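Local coordinates for glutamate receptor IIB (Drosophila melanogaster, PDB 4WXJ), which probably serves as a glutamate-gated ion channel subunit of the postsynaptic membrane, represented by its ligand-binding domain in complex with glutamate, at residues Trp78-Ile82 / Ala102-Val107; Ile92-Thr98 / Lys224-Val230; Ile9-Thr15 / Phe56-Pro62. All coordinates share one frame; numbering follows the deposited sequence.

Contact 1 (Trp78-Ile82 / Ala102-Val107); sequences WDGII and ARRSVV. With GLU (glutamic acid), chain C.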
loop_
_atom_site.group_PDB
_atom_site.type_symbol
_atom_site.label_atom_id
_atom_site.label_comp_id
_atom_site.label_asym_id
_atom_site.label_seq_id
_atom_site.Cartn_x
_atom_site.Cartn_y
_atom_site.Cartn_z
ATOM N N TRP A 78 -1.614 -7.380 16.512
ATOM C CA TRP A 78 -1.711 -6.745 15.203
ATOM C C TRP A 78 -2.657 -5.551 15.255
ATOM O O TRP A 78 -3.436 -5.406 16.200
ATOM C CB TRP A 78 -2.197 -7.746 14.154
ATOM C CG TRP A 78 -1.150 -8.708 13.706
ATOM C CD1 TRP A 78 -0.786 -9.869 14.319
ATOM C CD2 TRP A 78 -0.331 -8.597 12.536
ATOM N NE1 TRP A 78 0.212 -10.488 13.605
ATOM C CE2 TRP A 78 0.509 -9.726 12.504
ATOM C CE3 TRP A 78 -0.226 -7.650 11.511
ATOM C CZ2 TRP A 78 1.442 -9.937 11.491
ATOM C CZ3 TRP A 78 0.701 -7.859 10.506
ATOM C CH2 TRP A 78 1.523 -8.994 10.504
ATOM N N ASP A 79 -2.582 -4.701 14.235
ATOM C CA ASP A 79 -3.488 -3.565 14.099
ATOM C C ASP A 79 -4.026 -3.479 12.672
ATOM O O ASP A 79 -3.802 -4.377 11.860
ATOM C CB ASP A 79 -2.777 -2.261 14.486
ATOM C CG ASP A 79 -1.482 -2.039 13.715
ATOM O OD1 ASP A 79 -1.276 -2.684 12.665
ATOM O OD2 ASP A 79 -0.664 -1.206 14.159
ATOM N N GLY A 80 -4.745 -2.401 12.380
ATOM C CA GLY A 80 -5.201 -2.123 11.031
ATOM C C GLY A 80 -6.131 -3.170 10.449
ATOM O O GLY A 80 -6.855 -3.856 11.175
ATOM N N ILE A 81 -6.103 -3.287 9.124
ATOM C CA ILE A 81 -6.974 -4.204 8.402
ATOM C C ILE A 81 -6.722 -5.652 8.806
ATOM O O ILE A 81 -7.661 -6.436 8.937
ATOM C CB ILE A 81 -6.786 -4.066 6.875
ATOM C CG1 ILE A 81 -7.127 -2.641 6.430
ATOM C CG2 ILE A 81 -7.655 -5.083 6.133
ATOM C CD1 ILE A 81 -6.805 -2.342 4.979
ATOM N N ILE A 82 -5.453 -6.002 8.990
ATOM C CA ILE A 82 -5.084 -7.365 9.349
ATOM C C ILE A 82 -5.731 -7.777 10.672
ATOM O O ILE A 82 -6.188 -8.910 10.817
ATOM C CB ILE A 82 -3.552 -7.522 9.457
ATOM C CG1 ILE A 82 -2.875 -7.139 8.137
ATOM C CG2 ILE A 82 -3.180 -8.948 9.846
ATOM C CD1 ILE A 82 -3.271 -8.004 6.949
ATOM N N ALA A 102 4.922 -12.061 7.279
ATOM C CA ALA A 102 4.301 -11.934 8.592
ATOM C C ALA A 102 2.776 -11.913 8.487
ATOM O O ALA A 102 2.082 -12.540 9.285
ATOM C CB ALA A 102 4.799 -10.679 9.288
ATOM N N ARG A 103 2.259 -11.190 7.499
ATOM C CA ARG A 103 0.817 -11.091 7.308
ATOM C C ARG A 103 0.225 -12.424 6.864
ATOM O O ARG A 103 -0.826 -12.839 7.351
ATOM C CB ARG A 103 0.490 -10.008 6.283
ATOM C CG ARG A 103 0.740 -8.602 6.788
ATOM C CD ARG A 103 0.610 -7.585 5.676
ATOM N NE ARG A 103 0.758 -6.217 6.166
ATOM C CZ ARG A 103 0.835 -5.148 5.380
ATOM N NH1 ARG A 103 0.791 -5.286 4.063
ATOM N NH2 ARG A 103 0.965 -3.941 5.911
ATOM N N ARG A 104 0.908 -13.094 5.943
ATOM C CA ARG A 104 0.431 -14.366 5.418
ATOM C C ARG A 104 0.405 -15.443 6.504
ATOM O O ARG A 104 -0.274 -16.460 6.362
ATOM C CB ARG A 104 1.308 -14.813 4.246
ATOM C CG ARG A 104 0.849 -16.087 3.549
ATOM C CD ARG A 104 -0.560 -15.956 2.987
ATOM N NE ARG A 104 -0.971 -17.168 2.286
ATOM C CZ ARG A 104 -1.480 -18.244 2.878
ATOM N NH1 ARG A 104 -1.650 -18.274 4.195
ATOM N NH2 ARG A 104 -1.819 -19.297 2.151
ATOM N N SER A 105 1.136 -15.208 7.589
ATOM C CA SER A 105 1.184 -16.156 8.698
ATOM C C SER A 105 -0.092 -16.132 9.537
ATOM O O SER A 105 -0.422 -17.119 10.194
ATOM C CB SER A 105 2.387 -15.865 9.598
ATOM O OG SER A 105 3.604 -16.011 8.887
ATOM N N VAL A 106 -0.806 -15.008 9.506
ATOM C CA VAL A 106 -1.975 -14.812 10.365
ATOM C C VAL A 106 -3.285 -14.696 9.584
ATOM O O VAL A 106 -4.357 -14.954 10.130
ATOM C CB VAL A 106 -1.806 -13.557 11.246
ATOM C CG1 VAL A 106 -0.705 -13.781 12.273
ATOM C CG2 VAL A 106 -1.512 -12.328 10.395
ATOM N N VAL A 107 -3.200 -14.301 8.316
ATOM C CA VAL A 107 -4.375 -14.252 7.450
ATOM C C VAL A 107 -4.042 -14.825 6.079
ATOM O O VAL A 107 -2.873 -14.939 5.714
ATOM C CB VAL A 107 -4.914 -12.810 7.282
ATOM C CG1 VAL A 107 -5.321 -12.232 8.630
ATOM C CG2 VAL A 107 -3.883 -11.913 6.605
HETATM N N GLU C . 1.289 -1.429 0.643
HETATM C CA GLU C . 2.134 -1.310 1.863
HETATM C C GLU C . 1.638 -2.258 2.947
HETATM O O GLU C . 0.765 -3.090 2.694
HETATM C CB GLU C . 2.131 0.131 2.369
HETATM C CG GLU C . 2.930 1.101 1.512
HETATM C CD GLU C . 4.428 1.062 1.784
HETATM O OE1 GLU C . 5.183 1.687 1.010
HETATM O OE2 GLU C . 4.857 0.416 2.767
HETATM O OXT GLU C . 2.094 -2.224 4.093
#
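The indole of Trp-78 takes two methyl groups on one face: CG2 of Ile-82, a neighbour within the same segment, and CG2 of Val-106 from across the contact, each set toward the rim. The valine methyl stands 4.3 Å from the centroid of the five-membered ring and 27° off its normal, which meets the geometry of a CH-pi contact. Trp-78 NE1 lies 3.7 Å from Val-106 CG1. Two further groups approach the indole obliquely: Ala-102 O, 3.5 Å from Trp-78 CZ2, and the aliphatic CG of Arg-103, 3.8 Å from Trp-78 CZ3.

The second flat group, the guanidinium of Arg-103, has the alpha-carboxylate of the bound glutamate at its edge, with the carboxylate carbon in its plane. Arg-103 NH1 reaches the ligand atom O at 2.6 Å with an N-H...O angle of 171°, while NH2 bonds the ligand atom OXT at 2.7 Å along a more bent path of 145°. These paired bonds fix the rotation of the carboxylate; such an arginine is the hallmark of glutamate-receptor ligand-binding domains. An extended run from CG to NE carries the charge to the pocket and leaves the methylenes among Trp-78 and Ile-82. Thr-98 O and Gly-69 O also accept from NH1 and NH2, and so help fix the guanidinium's rotation.

Ile-82 lies between Arg-103 CG and the two valines: its CG2 packs 3.8 Å from Val-106 CG2, and its CD1 lies against Val-107 CG2. No hydrogen bond joins the two segments; the interface is apolar packing, which the guanidinium leaves for the ligand. Helix 80-86 extends the same surface, Ile-86 touching Trp-78, Val-106 and Val-107, and Leu-85 touching Val-107; Phe-109 of strand 108-123 also touches the Arg-103 side chain.

Contact 2 (Ile92-Thr98 / Lys224-Val230); sequences IGICDLT and KHYGIAV. With GLU (glutamic acid), chain C.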
loop_
_atom_site.group_PDB
_atom_site.type_symbol
_atom_site.label_atom_id
_atom_site.label_comp_id
_atom_site.label_asym_id
_atom_site.label_seq_id
_atom_site.Cartn_x
_atom_site.Cartn_y
_atom_site.Cartn_z
ATOM N N ILE A 92 -13.343 -9.592 4.493
ATOM C CA ILE A 92 -12.514 -9.173 3.370
ATOM C C ILE A 92 -11.748 -7.901 3.727
ATOM O O ILE A 92 -12.321 -6.952 4.258
ATOM C CB ILE A 92 -13.372 -8.939 2.102
ATOM C CG1 ILE A 92 -13.920 -10.275 1.587
ATOM C CG2 ILE A 92 -12.554 -8.250 1.012
ATOM C CD1 ILE A 92 -14.916 -10.151 0.450
ATOM N N GLY A 93 -10.447 -7.900 3.439
ATOM C CA GLY A 93 -9.598 -6.741 3.656
ATOM C C GLY A 93 -8.935 -6.321 2.357
ATOM O O GLY A 93 -8.349 -7.153 1.665
ATOM N N ILE A 94 -9.028 -5.038 2.017
ATOM C CA ILE A 94 -8.514 -4.564 0.734
ATOM C C ILE A 94 -8.062 -3.103 0.742
ATOM O O ILE A 94 -8.657 -2.250 1.401
ATOM C CB ILE A 94 -9.571 -4.737 -0.382
ATOM C CG1 ILE A 94 -8.989 -4.319 -1.740
ATOM C CG2 ILE A 94 -10.833 -3.939 -0.055
ATOM C CD1 ILE A 94 -9.864 -4.675 -2.926
ATOM N N CYS A 95 -6.990 -2.862 -0.010
ATOM C CA CYS A 95 -6.456 -1.540 -0.336
ATOM C C CYS A 95 -5.161 -1.823 -1.087
ATOM O O CYS A 95 -5.034 -2.879 -1.707
ATOM C CB CYS A 95 -6.200 -0.677 0.904
ATOM S SG CYS A 95 -5.001 -1.367 2.063
ATOM N N ASP A 96 -4.198 -0.907 -1.035
ATOM C CA ASP A 96 -2.839 -1.248 -1.451
ATOM C C ASP A 96 -2.219 -2.123 -0.368
ATOM O O ASP A 96 -1.289 -1.715 0.326
ATOM C CB ASP A 96 -1.984 -0.001 -1.694
ATOM C CG ASP A 96 -2.066 1.003 -0.563
ATOM O OD1 ASP A 96 -3.148 1.124 0.057
ATOM O OD2 ASP A 96 -1.044 1.672 -0.296
ATOM N N LEU A 97 -2.759 -3.330 -0.229
ATOM C CA LEU A 97 -2.369 -4.237 0.840
ATOM C C LEU A 97 -1.340 -5.228 0.316
ATOM O O LEU A 97 -1.673 -6.173 -0.399
ATOM C CB LEU A 97 -3.599 -4.964 1.395
ATOM C CG LEU A 97 -3.424 -5.753 2.695
ATOM C CD1 LEU A 97 -3.039 -4.842 3.855
ATOM C CD2 LEU A 97 -4.707 -6.508 3.015
ATOM N N THR A 98 -0.084 -4.993 0.670
ATOM C CA THR A 98 1.021 -5.790 0.162
ATOM C C THR A 98 1.139 -7.115 0.902
ATOM O O THR A 98 1.028 -7.168 2.128
ATOM C CB THR A 98 2.344 -5.031 0.282
ATOM O OG1 THR A 98 2.223 -3.762 -0.372
ATOM C CG2 THR A 98 3.489 -5.824 -0.347
ATOM N N LYS A 224 6.791 -6.979 -5.552
ATOM C CA LYS A 224 5.730 -6.982 -4.551
ATOM C C LYS A 224 4.359 -7.127 -5.206
ATOM O O LYS A 224 4.200 -6.861 -6.397
ATOM C CB LYS A 224 5.796 -5.704 -3.709
ATOM C CG LYS A 224 7.162 -5.443 -3.079
ATOM C CD LYS A 224 7.624 -6.591 -2.176
ATOM C CE LYS A 224 9.085 -6.435 -1.772
ATOM N NZ LYS A 224 9.645 -7.698 -1.211
ATOM N N HIS A 225 3.378 -7.555 -4.414
ATOM C CA HIS A 225 2.035 -7.825 -4.913
ATOM C C HIS A 225 0.965 -7.312 -3.958
ATOM O O HIS A 225 1.114 -7.420 -2.739
ATOM C CB HIS A 225 1.823 -9.329 -5.123
ATOM C CG HIS A 225 2.970 -10.027 -5.793
ATOM N ND1 HIS A 225 3.120 -10.061 -7.156
ATOM C CD2 HIS A 225 4.005 -10.730 -5.273
ATOM C CE1 HIS A 225 4.213 -10.750 -7.459
ATOM N NE2 HIS A 225 4.762 -11.165 -6.338
ATOM N N TYR A 226 -0.112 -6.765 -4.517
ATOM C CA TYR A 226 -1.312 -6.457 -3.744
ATOM C C TYR A 226 -2.287 -7.619 -3.832
ATOM O O TYR A 226 -2.551 -8.133 -4.919
ATOM C CB TYR A 226 -2.003 -5.188 -4.247
ATOM C CG TYR A 226 -1.222 -3.906 -4.079
ATOM C CD1 TYR A 226 -0.212 -3.788 -3.132
ATOM C CD2 TYR A 226 -1.507 -2.803 -4.870
ATOM C CE1 TYR A 226 0.493 -2.607 -2.987
ATOM C CE2 TYR A 226 -0.811 -1.622 -4.731
ATOM C CZ TYR A 226 0.187 -1.529 -3.790
ATOM O OH TYR A 226 0.877 -0.347 -3.655
ATOM N N GLY A 227 -2.830 -8.016 -2.686
ATOM C CA GLY A 227 -3.808 -9.085 -2.628
ATOM C C GLY A 227 -4.944 -8.737 -1.687
ATOM O O GLY A 227 -4.781 -7.929 -0.772
ATOM N N ILE A 228 -6.104 -9.340 -1.922
ATOM C CA ILE A 228 -7.223 -9.207 -1.003
ATOM C C ILE A 228 -7.001 -10.147 0.172
ATOM O O ILE A 228 -6.789 -11.346 -0.013
ATOM C CB ILE A 228 -8.568 -9.519 -1.686
ATOM C CG1 ILE A 228 -8.872 -8.456 -2.747
ATOM C CG2 ILE A 228 -9.691 -9.582 -0.644
ATOM C CD1 ILE A 228 -10.169 -8.678 -3.511
ATOM N N ALA A 229 -7.047 -9.596 1.379
ATOM C CA ALA A 229 -6.840 -10.384 2.587
ATOM C C ALA A 229 -8.158 -10.984 3.069
ATOM O O ALA A 229 -9.187 -10.308 3.085
ATOM C CB ALA A 229 -6.217 -9.527 3.676
ATOM N N VAL A 230 -8.114 -12.258 3.447
ATOM C CA VAL A 230 -9.263 -12.939 4.030
ATOM C C VAL A 230 -8.800 -13.804 5.199
ATOM O O VAL A 230 -7.618 -14.139 5.288
ATOM C CB VAL A 230 -9.999 -13.816 2.994
ATOM C CG1 VAL A 230 -10.504 -12.967 1.835
ATOM C CG2 VAL A 230 -9.088 -14.934 2.484
HETATM N N GLU C . 1.289 -1.429 0.643
HETATM C CA GLU C . 2.134 -1.310 1.863
HETATM C C GLU C . 1.638 -2.258 2.947
HETATM O O GLU C . 0.765 -3.090 2.694
HETATM C CB GLU C . 2.131 0.131 2.369
HETATM C CG GLU C . 2.930 1.101 1.512
HETATM C CD GLU C . 4.428 1.062 1.784
HETATM O OE1 GLU C . 5.183 1.687 1.010
HETATM O OE2 GLU C . 4.857 0.416 2.767
HETATM O OXT GLU C . 2.094 -2.224 4.093
#
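Asp-96 meets Tyr-226 with its CG between its own backbone N and carbonyl carbon (chi1 49°), which directs the carboxylate away to where OD2 bonds Tyr-68 OH and Asn-203 ND2. The backbone, an inverse gamma turn centred on Asp-96, sets CA and CB over the tyrosine ring; Asp-96 CB is 3.8 Å from the Tyr-226 ring centroid, a CH-pi contact. In Thr-98, OG1 lies beside the backbone N (chi1 -55°) and comes to the edge of the same ring, in its plane, 3.3 Å from Tyr-226 CE1.

Two separate backbone bridges join the segments. Gly-93 and Ala-229 form an antiparallel hydrogen-bonded pair, with Gly-93 N to Ala-229 O at 2.7 Å; farther on, Gly-227 N donates to Leu-97 O at 3.2 Å. Between them Leu-97 CD2 presses on Ala-229 CB at a tight 3.4 Å, and Ile-92 and Ile-94 pack against Ile-228.

The ligand bonds to this frame directly: its N donates to Asp-96 O (2.6 Å) and to Thr-98 OG1 (2.7 Å), and Thr-98 N returns a bond to the ligand O (2.9 Å). Since Glu-200 bonds Thr-98 OG1, Tyr-226 OH and the ligand, its carboxylate would probably stabilise a positive charge on the ligand's amino group.

Contact 3 (Ile9-Thr15 / Phe56-Pro62); sequences IRYTVAT and FDFNFEP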
loop_
_atom_site.group_PDB
_atom_site.type_symbol
_atom_site.label_atom_id
_atom_site.label_comp_id
_atom_site.label_asym_id
_atom_site.label_seq_id
_atom_site.Cartn_x
_atom_site.Cartn_y
_atom_site.Cartn_z
ATOM N N ILE A 9 -25.508 -13.696 0.866
ATOM C CA ILE A 9 -24.228 -13.608 1.560
ATOM C C ILE A 9 -23.692 -12.179 1.532
ATOM O O ILE A 9 -23.558 -11.578 0.465
ATOM C CB ILE A 9 -23.184 -14.561 0.937
ATOM C CG1 ILE A 9 -23.638 -16.013 1.105
ATOM C CG2 ILE A 9 -21.809 -14.358 1.585
ATOM C CD1 ILE A 9 -22.799 -17.032 0.351
ATOM N N ARG A 10 -23.384 -11.652 2.714
ATOM C CA ARG A 10 -22.832 -10.308 2.849
ATOM C C ARG A 10 -21.461 -10.360 3.518
ATOM O O ARG A 10 -21.271 -11.076 4.501
ATOM C CB ARG A 10 -23.776 -9.413 3.653
ATOM C CG ARG A 10 -23.330 -7.957 3.729
ATOM C CD ARG A 10 -24.329 -7.106 4.492
ATOM N NE ARG A 10 -24.485 -7.553 5.874
ATOM C CZ ARG A 10 -23.681 -7.206 6.876
ATOM N NH1 ARG A 10 -22.646 -6.402 6.667
ATOM N NH2 ARG A 10 -23.912 -7.669 8.097
ATOM N N TYR A 11 -20.515 -9.598 2.973
ATOM C CA TYR A 11 -19.160 -9.528 3.515
ATOM C C TYR A 11 -18.842 -8.135 4.044
ATOM O O TYR A 11 -19.024 -7.138 3.348
ATOM C CB TYR A 11 -18.133 -9.908 2.447
ATOM C CG TYR A 11 -18.207 -11.344 1.982
ATOM C CD1 TYR A 11 -18.333 -12.385 2.890
ATOM C CD2 TYR A 11 -18.148 -11.656 0.631
ATOM C CE1 TYR A 11 -18.399 -13.699 2.465
ATOM C CE2 TYR A 11 -18.212 -12.964 0.196
ATOM C CZ TYR A 11 -18.338 -13.981 1.117
ATOM O OH TYR A 11 -18.404 -15.287 0.687
ATOM N N THR A 12 -18.363 -8.072 5.282
ATOM C CA THR A 12 -17.841 -6.826 5.821
ATOM C C THR A 12 -16.452 -6.592 5.234
ATOM O O THR A 12 -15.545 -7.404 5.420
ATOM C CB THR A 12 -17.776 -6.850 7.358
ATOM O OG1 THR A 12 -19.100 -6.977 7.890
ATOM C CG2 THR A 12 -17.142 -5.568 7.896
ATOM N N VAL A 13 -16.300 -5.483 4.515
ATOM C CA VAL A 13 -15.046 -5.164 3.839
ATOM C C VAL A 13 -14.242 -4.142 4.634
ATOM O O VAL A 13 -14.590 -2.964 4.682
ATOM C CB VAL A 13 -15.295 -4.614 2.417
ATOM C CG1 VAL A 13 -13.973 -4.279 1.727
ATOM C CG2 VAL A 13 -16.086 -5.618 1.592
ATOM N N ALA A 14 -13.159 -4.603 5.251
ATOM C CA ALA A 14 -12.267 -3.719 5.986
ATOM C C ALA A 14 -11.306 -3.033 5.021
ATOM O O ALA A 14 -10.714 -3.678 4.158
ATOM C CB ALA A 14 -11.498 -4.492 7.045
ATOM N N THR A 15 -11.161 -1.722 5.167
ATOM C CA THR A 15 -10.246 -0.960 4.329
ATOM C C THR A 15 -9.672 0.205 5.121
ATOM O O THR A 15 -9.878 0.306 6.332
ATOM C CB THR A 15 -10.945 -0.437 3.056
ATOM O OG1 THR A 15 -9.995 0.241 2.224
ATOM C CG2 THR A 15 -12.084 0.510 3.407
ATOM N N PHE A 56 -22.040 -11.536 -4.407
ATOM C CA PHE A 56 -22.142 -11.348 -2.966
ATOM C C PHE A 56 -22.475 -9.892 -2.665
ATOM O O PHE A 56 -22.166 -9.003 -3.460
ATOM C CB PHE A 56 -20.841 -11.759 -2.258
ATOM C CG PHE A 56 -19.633 -10.949 -2.661
ATOM C CD1 PHE A 56 -19.429 -9.674 -2.155
ATOM C CD2 PHE A 56 -18.689 -11.475 -3.528
ATOM C CE1 PHE A 56 -18.317 -8.935 -2.520
ATOM C CE2 PHE A 56 -17.573 -10.741 -3.895
ATOM C CZ PHE A 56 -17.388 -9.470 -3.390
ATOM N N ASP A 57 -23.120 -9.656 -1.528
ATOM C CA ASP A 57 -23.313 -8.301 -1.028
ATOM C C ASP A 57 -22.138 -7.948 -0.131
ATOM O O ASP A 57 -21.398 -8.831 0.301
ATOM C CB ASP A 57 -24.635 -8.171 -0.269
ATOM C CG ASP A 57 -25.809 -7.917 -1.191
ATOM O OD1 ASP A 57 -26.127 -6.733 -1.432
ATOM O OD2 ASP A 57 -26.410 -8.898 -1.676
ATOM N N PHE A 58 -21.958 -6.661 0.144
ATOM C CA PHE A 58 -20.829 -6.227 0.953
ATOM C C PHE A 58 -21.080 -4.885 1.622
ATOM O O PHE A 58 -21.899 -4.088 1.165
ATOM C CB PHE A 58 -19.565 -6.141 0.094
ATOM C CG PHE A 58 -19.671 -5.163 -1.038
ATOM C CD1 PHE A 58 -19.322 -3.835 -0.861
ATOM C CD2 PHE A 58 -20.129 -5.571 -2.280
ATOM C CE1 PHE A 58 -19.425 -2.933 -1.902
ATOM C CE2 PHE A 58 -20.233 -4.673 -3.325
ATOM C CZ PHE A 58 -19.880 -3.352 -3.136
ATOM N N ASN A 59 -20.355 -4.653 2.711
ATOM C CA ASN A 59 -20.412 -3.397 3.437
ATOM C C ASN A 59 -19.004 -2.909 3.759
ATOM O O ASN A 59 -18.237 -3.604 4.424
ATOM C CB ASN A 59 -21.224 -3.564 4.722
ATOM C CG ASN A 59 -21.292 -2.291 5.539
ATOM O OD1 ASN A 59 -21.326 -1.188 4.991
ATOM N ND2 ASN A 59 -21.305 -2.437 6.859
ATOM N N PHE A 60 -18.664 -1.718 3.276
ATOM C CA PHE A 60 -17.364 -1.128 3.563
ATOM C C PHE A 60 -17.306 -0.604 4.992
ATOM O O PHE A 60 -18.162 0.175 5.414
ATOM C CB PHE A 60 -17.052 0.008 2.587
ATOM C CG PHE A 60 -16.580 -0.460 1.243
ATOM C CD1 PHE A 60 -15.295 -0.948 1.077
ATOM C CD2 PHE A 60 -17.416 -0.403 0.141
ATOM C CE1 PHE A 60 -14.855 -1.377 -0.162
ATOM C CE2 PHE A 60 -16.980 -0.829 -1.098
ATOM C CZ PHE A 60 -15.698 -1.316 -1.248
ATOM N N GLU A 61 -16.290 -1.044 5.730
ATOM C CA GLU A 61 -16.024 -0.539 7.072
ATOM C C GLU A 61 -14.557 -0.138 7.200
ATOM O O GLU A 61 -13.717 -0.966 7.550
ATOM C CB GLU A 61 -16.376 -1.586 8.131
ATOM C CG GLU A 61 -17.862 -1.901 8.216
ATOM C CD GLU A 61 -18.229 -2.660 9.478
ATOM O OE1 GLU A 61 -17.313 -3.032 10.241
ATOM O OE2 GLU A 61 -19.436 -2.881 9.707
ATOM N N PRO A 62 -14.237 1.131 6.900
ATOM C CA PRO A 62 -12.852 1.577 7.080
ATOM C C PRO A 62 -12.398 1.449 8.532
ATOM O O PRO A 62 -13.104 1.893 9.437
ATOM C CB PRO A 62 -12.888 3.044 6.629
ATOM C CG PRO A 62 -14.323 3.432 6.648
ATOM C CD PRO A 62 -15.086 2.192 6.336
#
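Tyr-11 and Phe-56 meet where two parallel neighbours of a beta-alpha-beta unit begin: strand 10-15 and strand 57-62, connected by way of helix 42-54 in the lobed, periplasmic-binding-protein-like fold of this domain. The strand axes run 21° from parallel, in an even register that pairs Arg-10 with Asp-57 through Val-13 with Phe-60.

On the face carrying Tyr-11, Val-13, Phe-58 and Phe-60 the relief is apolar. Tyr-11 presents CD2 over one face of the Phe-56 ring, 3.7 Å from its CD1, with the ring planes at 55°, an oblique pairing that is neither a stack nor edge-to-face. Val-13 fills the hollow between two phenylalanines: CG2 rests 3.8 Å from Phe-58 CB, and CG1 lies 3.6 Å from Phe-60 CE1. Phe-58 has its CG between its backbone N and carbonyl carbon, which directs the ring down from the strand onto Ile-47 and Ala-51 of helix 42-54; Phe-60 reaches Ile-47 and Phe-56 reaches Ala-51 of the same helix. An alanine in place of Phe-56 would probably leave Tyr-11 CD2 without the ring face it lies over and remove one of the two phenylalanines that touch Ala-51.

The other face, with Thr-12, Asn-59 and Glu-61, is more polar, although one bump on it is a methyl: Thr-12 CG2 tucks against the Glu-61 carboxylate, 3.5 Å from OE1. Five backbone hydrogen bonds hold the relief in step, passing from strand to strand, and in the last of them Glu-61 N donates to Val-13 O at 2.8 Å, almost perfectly straight at 179°.

How the contacts relate
Contacts 1 and 2 both reach the glutamate and lie with centres about 11 Å apart; contact 1 supplies Arg-103 to its alpha-carboxylate, contact 2 binds its alpha-amino group and one alpha-carboxylate oxygen. They are coupled where Arg-103 NH1 meets Thr-98 O at 2.7 Å, a probable hydrogen bond. Contact 3 stands back, the Thr-15 side chain about 11 Å from the ligand, yet it shares a parallel sheet with contact 2: Ala-14 N lies 2.7 Å from Ile-92 O, and Thr-15 OG1 is 2.9 Å from Ile-94 O. Ile-81 packs on segments of both other contacts, touching Cys-95 SG and Thr-15 CA, so helix 80-86 packs on the sheet and on the chain leading to Asp-96.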